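Local coordinates for glycoside hydrolase family protein (Novosphingobium sp. PP1Y, PDB 6Q2F) that probably cleaves alpha-L-rhamnose from glycosides, as an alpha-L-rhamnosidase of the glycoside hydrolases, at residues Y553-A558 / I765-L770; A804-L809 / S842-R847; G821-A826 / R847-S852; S852-V857 / R861-Q866. All blocks are in the same frame, centred on the assembly; numbering follows the deposited sequence.

Interaction 1: residues Y553-A558 / I765-L770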
# COMPACT_ATOMS: atom_id res chain seq x y z
N TYR A 553 19.85 13.28 -5.90
CA TYR A 553 19.32 12.86 -7.19
C TYR A 553 18.09 11.99 -7.01
O TYR A 553 17.05 12.23 -7.63
CB TYR A 553 20.41 12.13 -7.99
CG TYR A 553 20.07 11.94 -9.44
CD1 TYR A 553 20.41 12.90 -10.38
CD2 TYR A 553 19.42 10.79 -9.88
CE1 TYR A 553 20.12 12.73 -11.72
CE2 TYR A 553 19.10 10.61 -11.21
CZ TYR A 553 19.46 11.59 -12.13
OH TYR A 553 19.16 11.42 -13.46
N ARG A 554 18.17 11.00 -6.11
CA ARG A 554 17.00 10.18 -5.80
C ARG A 554 15.87 11.05 -5.29
O ARG A 554 14.70 10.81 -5.62
CB ARG A 554 17.36 9.10 -4.78
CG ARG A 554 18.33 8.03 -5.32
CD ARG A 554 18.39 6.83 -4.39
NE ARG A 554 18.69 7.26 -3.02
CZ ARG A 554 19.91 7.52 -2.57
NH1 ARG A 554 20.97 7.38 -3.36
NH2 ARG A 554 20.07 7.91 -1.32
N ARG A 555 16.19 12.08 -4.51
CA ARG A 555 15.14 12.91 -3.94
C ARG A 555 14.45 13.73 -5.02
O ARG A 555 13.24 13.97 -4.96
CB ARG A 555 15.71 13.81 -2.85
CG ARG A 555 14.67 14.72 -2.22
CD ARG A 555 15.12 15.19 -0.85
NE ARG A 555 14.15 16.09 -0.25
CZ ARG A 555 14.17 16.46 1.03
NH1 ARG A 555 15.12 15.99 1.83
NH2 ARG A 555 13.25 17.29 1.50
N THR A 556 15.20 14.16 -6.02
CA THR A 556 14.57 14.89 -7.11
C THR A 556 13.61 14.00 -7.88
O THR A 556 12.53 14.45 -8.28
CB THR A 556 15.66 15.45 -8.03
OG1 THR A 556 16.50 16.33 -7.26
CG2 THR A 556 15.04 16.22 -9.19
N LEU A 557 13.98 12.74 -8.10
CA LEU A 557 13.07 11.83 -8.79
C LEU A 557 11.79 11.64 -7.97
O LEU A 557 10.68 11.69 -8.50
CB LEU A 557 13.76 10.48 -9.02
CG LEU A 557 15.01 10.44 -9.90
CD1 LEU A 557 15.71 9.09 -9.81
CD2 LEU A 557 14.62 10.73 -11.36
N ALA A 558 11.95 11.46 -6.65
CA ALA A 558 10.78 11.33 -5.78
C ALA A 558 9.92 12.58 -5.83
O ALA A 558 8.69 12.49 -5.90
CB ALA A 558 11.21 11.03 -4.35
N ILE A 765 3.75 12.78 9.48
CA ILE A 765 4.00 13.98 8.67
C ILE A 765 5.30 13.77 7.93
O ILE A 765 6.27 13.24 8.50
CB ILE A 765 4.06 15.28 9.51
CG1 ILE A 765 5.13 15.19 10.60
CG2 ILE A 765 2.74 15.58 10.14
CD1 ILE A 765 5.42 16.57 11.24
N ASN A 766 5.32 14.14 6.65
CA ASN A 766 6.51 14.08 5.83
C ASN A 766 7.12 15.47 5.71
O ASN A 766 6.69 16.43 6.38
CB ASN A 766 6.18 13.46 4.47
CG ASN A 766 5.25 14.34 3.63
OD1 ASN A 766 4.65 15.29 4.14
ND2 ASN A 766 5.10 14.00 2.35
N PHE A 767 8.15 15.60 4.87
CA PHE A 767 8.84 16.88 4.75
C PHE A 767 7.88 17.97 4.29
O PHE A 767 7.87 19.07 4.86
CB PHE A 767 10.03 16.73 3.80
CG PHE A 767 10.72 18.04 3.45
CD1 PHE A 767 11.78 18.52 4.22
CD2 PHE A 767 10.32 18.76 2.33
CE1 PHE A 767 12.43 19.71 3.88
CE2 PHE A 767 10.97 19.96 1.97
CZ PHE A 767 12.03 20.43 2.75
N ASN A 768 7.04 17.69 3.29
CA ASN A 768 6.12 18.72 2.79
C ASN A 768 5.14 19.16 3.86
O ASN A 768 4.90 20.36 4.04
CB ASN A 768 5.34 18.23 1.57
CG ASN A 768 4.34 19.30 1.07
OD1 ASN A 768 3.18 19.33 1.48
ND2 ASN A 768 4.83 20.21 0.24
N ALA A 769 4.53 18.20 4.56
CA ALA A 769 3.62 18.57 5.64
C ALA A 769 4.35 19.37 6.71
O ALA A 769 3.84 20.40 7.16
CB ALA A 769 2.98 17.31 6.24
N LEU A 770 5.54 18.93 7.12
CA LEU A 770 6.31 19.68 8.11
C LEU A 770 6.53 21.12 7.68
O LEU A 770 6.30 22.06 8.46
CB LEU A 770 7.65 18.99 8.38
CG LEU A 770 8.66 19.81 9.19
CD1 LEU A 770 8.15 20.09 10.61
CD2 LEU A 770 10.03 19.14 9.24
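Arg555 and Phe767 meet in a cation-pi contact between two domains. Arg555 lies on helix 543-575 of the parallel eight-stranded beta/alpha barrel. Phe767 begins a helix of a Rossmann-like alpha/beta domain. Along the second segment, Ile765 closes strand 762-765 and bonds through its backbone to Tyr736 on the neighbouring strand. Asn766 follows at the N-cap. Its OD1 accepts from Ala769 N at 2.9 Å, and its ND2 bonds to Asp594. Phe767 comes next. Its CG lies opposite the backbone N (chi1 172°), and this turns the ring out to the barrel helix. The Arg555 chain runs extended from CG to NE and brings NH2 over the centre of the ring, 3.1 Å above its plane. Arg555 CZ is 4.5 Å from the ring centroid, only 8° off the normal. The guanidinium stands on end, its plane 84° from that of the ring, so one edge points into the pi face. NH2 makes this contact, while NH1 forms a salt bridge with Glu740 and a hydrogen bond with Tyr551. Replacing Phe767 by an alanine would probably deprive NH2 of its pi face and open a gap beside Ala804 and Ala805, which also pack on the ring. Asn768 OD1 bonds to Tyr636 OH on helix 620-636. Ala769 touches the same tyrosine. Leu770 packs on Ala805 and Leu812 of helix 803-814, and its backbone N bonds to Asn766 O at 2.8 Å.

Interaction 2: residues A804-L809 / S842-R847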
# COMPACT_ATOMS: atom_id res chain seq x y z
N ALA A 804 16.95 22.41 5.39
CA ALA A 804 15.62 22.93 5.11
C ALA A 804 14.60 22.41 6.12
O ALA A 804 13.75 23.17 6.61
CB ALA A 804 15.19 22.55 3.69
N ALA A 805 14.65 21.12 6.44
CA ALA A 805 13.74 20.59 7.45
C ALA A 805 14.08 21.17 8.81
O ALA A 805 13.19 21.56 9.57
CB ALA A 805 13.79 19.06 7.50
N LEU A 806 15.37 21.22 9.14
CA LEU A 806 15.77 21.69 10.47
C LEU A 806 15.39 23.15 10.67
O LEU A 806 14.95 23.54 11.76
CB LEU A 806 17.27 21.49 10.64
CG LEU A 806 17.86 21.88 11.99
CD1 LEU A 806 17.23 21.05 13.10
CD2 LEU A 806 19.36 21.63 11.95
N ARG A 807 15.53 23.96 9.61
CA ARG A 807 15.11 25.35 9.66
C ARG A 807 13.65 25.47 10.04
O ARG A 807 13.28 26.26 10.92
CB ARG A 807 15.35 26.01 8.31
CG ARG A 807 16.76 26.52 8.09
CD ARG A 807 16.96 26.84 6.60
NE ARG A 807 18.17 27.61 6.37
CZ ARG A 807 18.63 27.94 5.18
NH1 ARG A 807 17.98 27.53 4.09
NH2 ARG A 807 19.74 28.66 5.06
N LYS A 808 12.79 24.72 9.36
CA LYS A 808 11.36 24.81 9.64
C LYS A 808 11.06 24.31 11.04
O LYS A 808 10.24 24.90 11.76
CB LYS A 808 10.57 24.01 8.61
CG LYS A 808 9.10 24.36 8.65
CD LYS A 808 8.84 25.77 8.10
CE LYS A 808 7.46 26.27 8.49
NZ LYS A 808 7.09 27.58 7.86
N LEU A 809 11.72 23.24 11.45
CA LEU A 809 11.48 22.69 12.78
C LEU A 809 11.91 23.69 13.85
O LEU A 809 11.16 23.95 14.80
CB LEU A 809 12.24 21.38 12.91
CG LEU A 809 11.96 20.53 14.13
CD1 LEU A 809 10.61 19.79 13.94
CD2 LEU A 809 13.12 19.57 14.28
N SER A 842 24.60 23.25 12.18
CA SER A 842 25.14 22.98 13.51
C SER A 842 24.61 23.96 14.55
O SER A 842 24.38 23.58 15.70
CB SER A 842 26.67 23.02 13.48
OG SER A 842 27.20 21.82 12.92
N SER A 843 24.45 25.23 14.17
CA SER A 843 23.93 26.21 15.13
C SER A 843 22.51 25.85 15.54
O SER A 843 22.15 25.93 16.72
CB SER A 843 23.98 27.61 14.53
OG SER A 843 25.30 27.99 14.22
N LEU A 844 21.69 25.46 14.57
CA LEU A 844 20.31 25.12 14.87
C LEU A 844 20.23 23.87 15.74
O LEU A 844 19.42 23.81 16.66
CB LEU A 844 19.51 24.94 13.57
CG LEU A 844 19.28 26.25 12.81
CD1 LEU A 844 18.58 25.98 11.49
CD2 LEU A 844 18.44 27.20 13.65
N VAL A 845 21.08 22.88 15.46
CA VAL A 845 21.10 21.71 16.33
C VAL A 845 21.51 22.11 17.74
O VAL A 845 20.87 21.71 18.72
CB VAL A 845 22.03 20.61 15.76
CG1 VAL A 845 22.25 19.53 16.80
CG2 VAL A 845 21.40 19.99 14.51
N ALA A 846 22.54 22.95 17.87
CA ALA A 846 22.96 23.38 19.20
C ALA A 846 21.86 24.15 19.92
O ALA A 846 21.72 24.04 21.13
CB ALA A 846 24.26 24.21 19.13
N ARG A 847 21.04 24.91 19.18
CA ARG A 847 19.99 25.69 19.83
C ARG A 847 18.85 24.80 20.31
O ARG A 847 18.36 24.96 21.43
CB ARG A 847 19.46 26.78 18.90
CG ARG A 847 18.75 27.90 19.69
CD ARG A 847 18.01 28.90 18.80
NE ARG A 847 17.15 29.73 19.63
CZ ARG A 847 16.43 30.76 19.18
NH1 ARG A 847 16.47 31.11 17.91
NH2 ARG A 847 15.68 31.46 20.02
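Leu806 and Leu844 mark the place where the two helical backbones come nearest, with their CA atoms 7.2 Å apart. The helix axes approach to 10.1 Å. They run in broadly the same direction, 38° from parallel, and no hydrogen bond joins them. The contact is apolar packing, made mainly by side chains. Leu806 reaches across with CG opposite its backbone N (chi1 -178°). Its CD2 meets two residues of the other helix at once: Leu844 CB at 3.7 Å and Val845 CG2 at 3.7 Å. The Leu806 and Leu844 side chains lie alongside one another, pointing opposite ways. Val845 stands nearly perpendicular to Leu806. Beyond Leu806, Leu844 CD1 rests on the start of the next side chain, 3.9 Å from Arg807 CG. The CB of Arg807 points away from the second helix, and its CG is the side-chain atom that packs. The charged end goes to Glu840, one turn before Leu844 on helix 838-848, in a salt bridge through NH2. Leu844 also touches Leu803 and Ala810, which extends the apolar seam along helix 803-814. Such packing of helices running in roughly the same direction is typical of neighbouring helices in a Rossmann-like alpha/beta layer. Here helix 803-814 links strands 788-794 and 818-820, and helix 838-848 follows on the way to the hairpin containing strand 860-863.

Interaction 3: residues G821-A826 / R847-S852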
# COMPACT_ATOMS: atom_id res chain seq x y z
N GLY A 821 12.24 14.47 20.55
CA GLY A 821 13.18 13.69 19.76
C GLY A 821 14.60 14.08 20.07
O GLY A 821 14.88 15.13 20.65
N LYS A 822 15.51 13.22 19.66
CA LYS A 822 16.93 13.47 19.85
C LYS A 822 17.51 14.17 18.62
O LYS A 822 16.96 14.10 17.51
CB LYS A 822 17.67 12.17 20.15
CG LYS A 822 17.37 11.67 21.57
CD LYS A 822 17.95 10.31 21.88
CE LYS A 822 17.62 9.92 23.32
NZ LYS A 822 17.96 8.49 23.63
N ALA A 823 18.61 14.87 18.86
CA ALA A 823 19.21 15.69 17.82
C ALA A 823 19.60 14.84 16.62
O ALA A 823 20.17 13.75 16.78
CB ALA A 823 20.44 16.42 18.38
N PRO A 824 19.33 15.30 15.40
CA PRO A 824 19.85 14.59 14.22
C PRO A 824 21.37 14.62 14.21
O PRO A 824 21.99 15.49 14.82
CB PRO A 824 19.26 15.38 13.06
CG PRO A 824 19.17 16.76 13.59
CD PRO A 824 18.73 16.59 15.02
N ILE A 825 21.96 13.67 13.49
CA ILE A 825 23.40 13.51 13.50
C ILE A 825 24.05 14.00 12.22
O ILE A 825 25.27 14.23 12.21
CB ILE A 825 23.82 12.05 13.76
CG1 ILE A 825 23.38 11.16 12.61
CG2 ILE A 825 23.22 11.54 15.07
CD1 ILE A 825 23.73 9.71 12.82
N ALA A 826 23.29 14.18 11.14
CA ALA A 826 23.90 14.62 9.88
C ALA A 826 22.81 15.11 8.94
O ALA A 826 21.63 14.77 9.10
CB ALA A 826 24.69 13.49 9.22
N ARG A 847 21.04 24.91 19.18
CA ARG A 847 19.99 25.69 19.83
C ARG A 847 18.85 24.80 20.31
O ARG A 847 18.36 24.96 21.43
CB ARG A 847 19.46 26.78 18.90
CG ARG A 847 18.75 27.90 19.69
CD ARG A 847 18.01 28.90 18.80
NE ARG A 847 17.15 29.73 19.63
CZ ARG A 847 16.43 30.76 19.18
NH1 ARG A 847 16.47 31.11 17.91
NH2 ARG A 847 15.68 31.46 20.02
N LEU A 848 18.41 23.86 19.47
CA LEU A 848 17.28 23.03 19.88
C LEU A 848 17.70 21.96 20.86
O LEU A 848 16.86 21.48 21.63
CB LEU A 848 16.60 22.37 18.67
CG LEU A 848 15.99 23.20 17.56
CD1 LEU A 848 14.88 22.46 16.84
CD2 LEU A 848 15.53 24.54 18.07
N TRP A 849 18.97 21.55 20.84
CA TRP A 849 19.47 20.48 21.70
C TRP A 849 20.69 20.97 22.46
O TRP A 849 21.81 20.51 22.23
CB TRP A 849 19.79 19.23 20.88
CG TRP A 849 18.55 18.54 20.39
CD1 TRP A 849 17.78 17.67 21.09
CD2 TRP A 849 17.93 18.70 19.11
NE1 TRP A 849 16.72 17.26 20.32
CE2 TRP A 849 16.78 17.88 19.10
CE3 TRP A 849 18.23 19.44 17.96
CZ2 TRP A 849 15.94 17.78 18.00
CZ3 TRP A 849 17.39 19.34 16.86
CH2 TRP A 849 16.26 18.52 16.89
N PRO A 850 20.49 21.92 23.39
CA PRO A 850 21.66 22.53 24.07
C PRO A 850 22.35 21.60 25.04
O PRO A 850 23.52 21.84 25.37
CB PRO A 850 21.06 23.73 24.80
CG PRO A 850 19.66 23.34 25.06
CD PRO A 850 19.23 22.50 23.86
N GLY A 851 21.68 20.56 25.51
CA GLY A 851 22.31 19.55 26.34
C GLY A 851 21.44 19.08 27.48
O GLY A 851 21.53 17.92 27.90
N SER A 852 20.58 19.96 27.99
CA SER A 852 19.79 19.63 29.17
C SER A 852 18.86 18.45 28.93
O SER A 852 18.47 17.79 29.90
CB SER A 852 18.95 20.83 29.61
OG SER A 852 17.91 21.06 28.68
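Trp849 meets the loop 821-826 with both its indole N-H and one ring face. NE1 donates to Gly821 O at 2.8 Å with an N-H...O angle of 161°. The oxygen lies near the ring plane, although the donor is tilted 30° from the carbonyl plane. The bond satisfies the single polar atom of the indole and fixes how the ring is turned. Trp849 CG lies anti to the carbonyl carbon (chi1 -72°), which swings the indole onto the loop. Over the face, Ala823 CA sits 3.6 Å from the centroid of the six-membered ring, a CH-pi contact. Ala823 CB extends this cover to Trp849 CD2 at 3.5 Å. Pro824 adds a second CH-pi contact, its CD 3.9 Å from the same centroid, on the side of CZ3 and CH2. The opposite face is backed by Leu848 CB, near the rim. Leu806 and Val862 also pack against the indole. The loop follows strand 818-820 of a Rossmann-like, largely parallel sheet, and Trp849 comes just after the end of helix 838-848. The contact therefore ties this loop to the C-terminal end of that helix. Further out, Ala823 and Pro824 lean on Val845, one turn back along the helix. At Gly821 the backbone angles would push a CB against the preceding carbonyl oxygen, and its backbone pairs with that of Ile863. Next to it, Lys822 N is held by Gln866 OE1.

Interaction 4: residues S852-V857 / R861-Q866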
# COMPACT_ATOMS: atom_id res chain seq x y z
N SER A 852 20.58 19.96 27.99
CA SER A 852 19.79 19.63 29.17
C SER A 852 18.86 18.45 28.93
O SER A 852 18.47 17.79 29.90
CB SER A 852 18.95 20.83 29.61
OG SER A 852 17.91 21.06 28.68
N GLY A 853 18.50 18.18 27.68
CA GLY A 853 17.55 17.12 27.39
C GLY A 853 16.09 17.52 27.50
O GLY A 853 15.21 16.71 27.16
N ASP A 854 15.81 18.73 27.98
CA ASP A 854 14.45 19.28 28.03
C ASP A 854 14.60 20.79 28.12
O ASP A 854 14.62 21.36 29.22
CB ASP A 854 13.67 18.71 29.22
CG ASP A 854 12.18 19.09 29.20
OD1 ASP A 854 11.81 20.09 28.54
OD2 ASP A 854 11.38 18.39 29.83
N ALA A 855 14.70 21.44 26.97
CA ALA A 855 15.07 22.84 26.91
C ALA A 855 13.92 23.70 26.40
O ALA A 855 13.22 23.33 25.44
CB ALA A 855 16.29 23.03 26.00
N ARG A 856 13.74 24.84 27.05
CA ARG A 856 12.93 25.92 26.51
C ARG A 856 13.74 26.62 25.43
O ARG A 856 14.89 27.02 25.65
CB ARG A 856 12.52 26.90 27.61
CG ARG A 856 11.12 26.64 28.20
CD ARG A 856 10.88 25.15 28.39
NE ARG A 856 9.63 24.87 29.09
CZ ARG A 856 9.48 23.85 29.92
NH1 ARG A 856 10.49 23.01 30.14
NH2 ARG A 856 8.32 23.66 30.54
N VAL A 857 13.16 26.74 24.24
CA VAL A 857 13.85 27.20 23.04
C VAL A 857 12.92 28.20 22.38
O VAL A 857 11.88 27.81 21.82
CB VAL A 857 14.16 26.03 22.08
CG1 VAL A 857 14.99 26.51 20.87
CG2 VAL A 857 14.85 24.88 22.82
N ARG A 861 9.64 24.35 23.00
CA ARG A 861 10.24 23.36 23.88
C ARG A 861 10.71 22.16 23.08
O ARG A 861 10.01 21.70 22.17
CB ARG A 861 9.24 22.95 24.96
CG ARG A 861 9.72 21.89 25.92
CD ARG A 861 8.61 21.60 26.92
NE ARG A 861 9.05 20.76 28.02
CZ ARG A 861 8.24 20.32 28.98
NH1 ARG A 861 6.96 20.65 28.95
NH2 ARG A 861 8.71 19.55 29.94
N VAL A 862 11.88 21.65 23.41
CA VAL A 862 12.46 20.47 22.77
C VAL A 862 12.78 19.48 23.88
O VAL A 862 13.63 19.75 24.74
CB VAL A 862 13.73 20.81 21.97
CG1 VAL A 862 14.37 19.53 21.42
CG2 VAL A 862 13.42 21.79 20.85
N ILE A 863 12.11 18.33 23.85
CA ILE A 863 12.34 17.25 24.81
C ILE A 863 13.17 16.18 24.10
O ILE A 863 12.68 15.51 23.19
CB ILE A 863 11.01 16.70 25.34
CG1 ILE A 863 10.17 17.83 25.90
CG2 ILE A 863 11.26 15.63 26.39
CD1 ILE A 863 8.82 17.38 26.45
N ALA A 864 14.42 16.02 24.52
CA ALA A 864 15.37 15.12 23.85
C ALA A 864 15.14 13.69 24.33
O ALA A 864 15.93 13.09 25.06
CB ALA A 864 16.80 15.59 24.10
N SER A 865 14.02 13.15 23.88
CA SER A 865 13.56 11.84 24.30
C SER A 865 13.03 11.10 23.09
O SER A 865 12.65 11.70 22.08
CB SER A 865 12.46 11.97 25.38
OG SER A 865 11.91 10.73 25.72
N GLN A 866 13.02 9.77 23.20
CA GLN A 866 12.36 8.89 22.24
C GLN A 866 11.26 8.09 22.94
O GLN A 866 10.89 7.00 22.51
CB GLN A 866 13.36 7.97 21.55
CG GLN A 866 14.57 8.69 20.89
CD GLN A 866 14.20 9.55 19.66
OE1 GLN A 866 14.95 10.44 19.26
NE2 GLN A 866 13.05 9.26 19.06
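Asp854 and Arg861 both place CG opposite the backbone N (chi1 -171° and 178°), and the extended Arg861 chain brings its guanidinium beside the carboxylate. Arg856 is bent at chi2 (42°), which folds its guanidinium over that of Arg861. Arg861 grips Asp854 side-on. NE bonds to Asp854 OD1 at 2.9 Å and NH2 to Asp854 OD2 at 2.9 Å. Both oxygens use their syn lone pairs, and the two groups are nearly coplanar. The Arg856 guanidinium stacks on one face of Arg861, centres 3.9 Å apart, while Ile863 CD1 touches the other. The two like charges are probably offset by Asp854, since Arg856 NH1 also forms a salt bridge to OD1 at 3.6 Å. With a leucine in place of Arg861, Asp854 would probably lose its two-pronged partner and Arg856 the flat group it stacks on. Arg861 NH1 also bonds to Ala874 O. Ala855 and Val862 form an antiparallel hydrogen-bonded pair (Ala855 N to Val862 O and Val862 N to Ala855 O, both 3.0 Å), flanked by the non-hydrogen-bonded pairs Asp854-Ile863 and Arg856-Arg861. Ala864 N closes the open end on Gly853 O at 2.8 Å. Val862 CG2 meets Val857 CG2 at 3.9 Å. The arrangement is a beta hairpin, whose second strand, 860-863, joins strand 818-820 in parallel to extend the Rossmann-like sheet.

Interactions 2, 3 and 4 lie close together in one alpha/beta domain. Interaction 3 sits between the other two, its centre 9 Å from that of interaction 2 and 8 Å from that of interaction 4. It shares Arg847 with interaction 2 and Ser852 with interaction 4. Helix 838-848 serves interactions 2 and 3, and then leads into the hairpin of interaction 4. Interaction 1 joins this domain to the barrel. It touches interaction 2, with centres 18 Å apart, but its nearest atoms are about 12 Å from interaction 4. None of the four contacts includes a ligand of the sodium ion, which is bound by Asp503, Ser504, Glu583, Glu586 and Glu644.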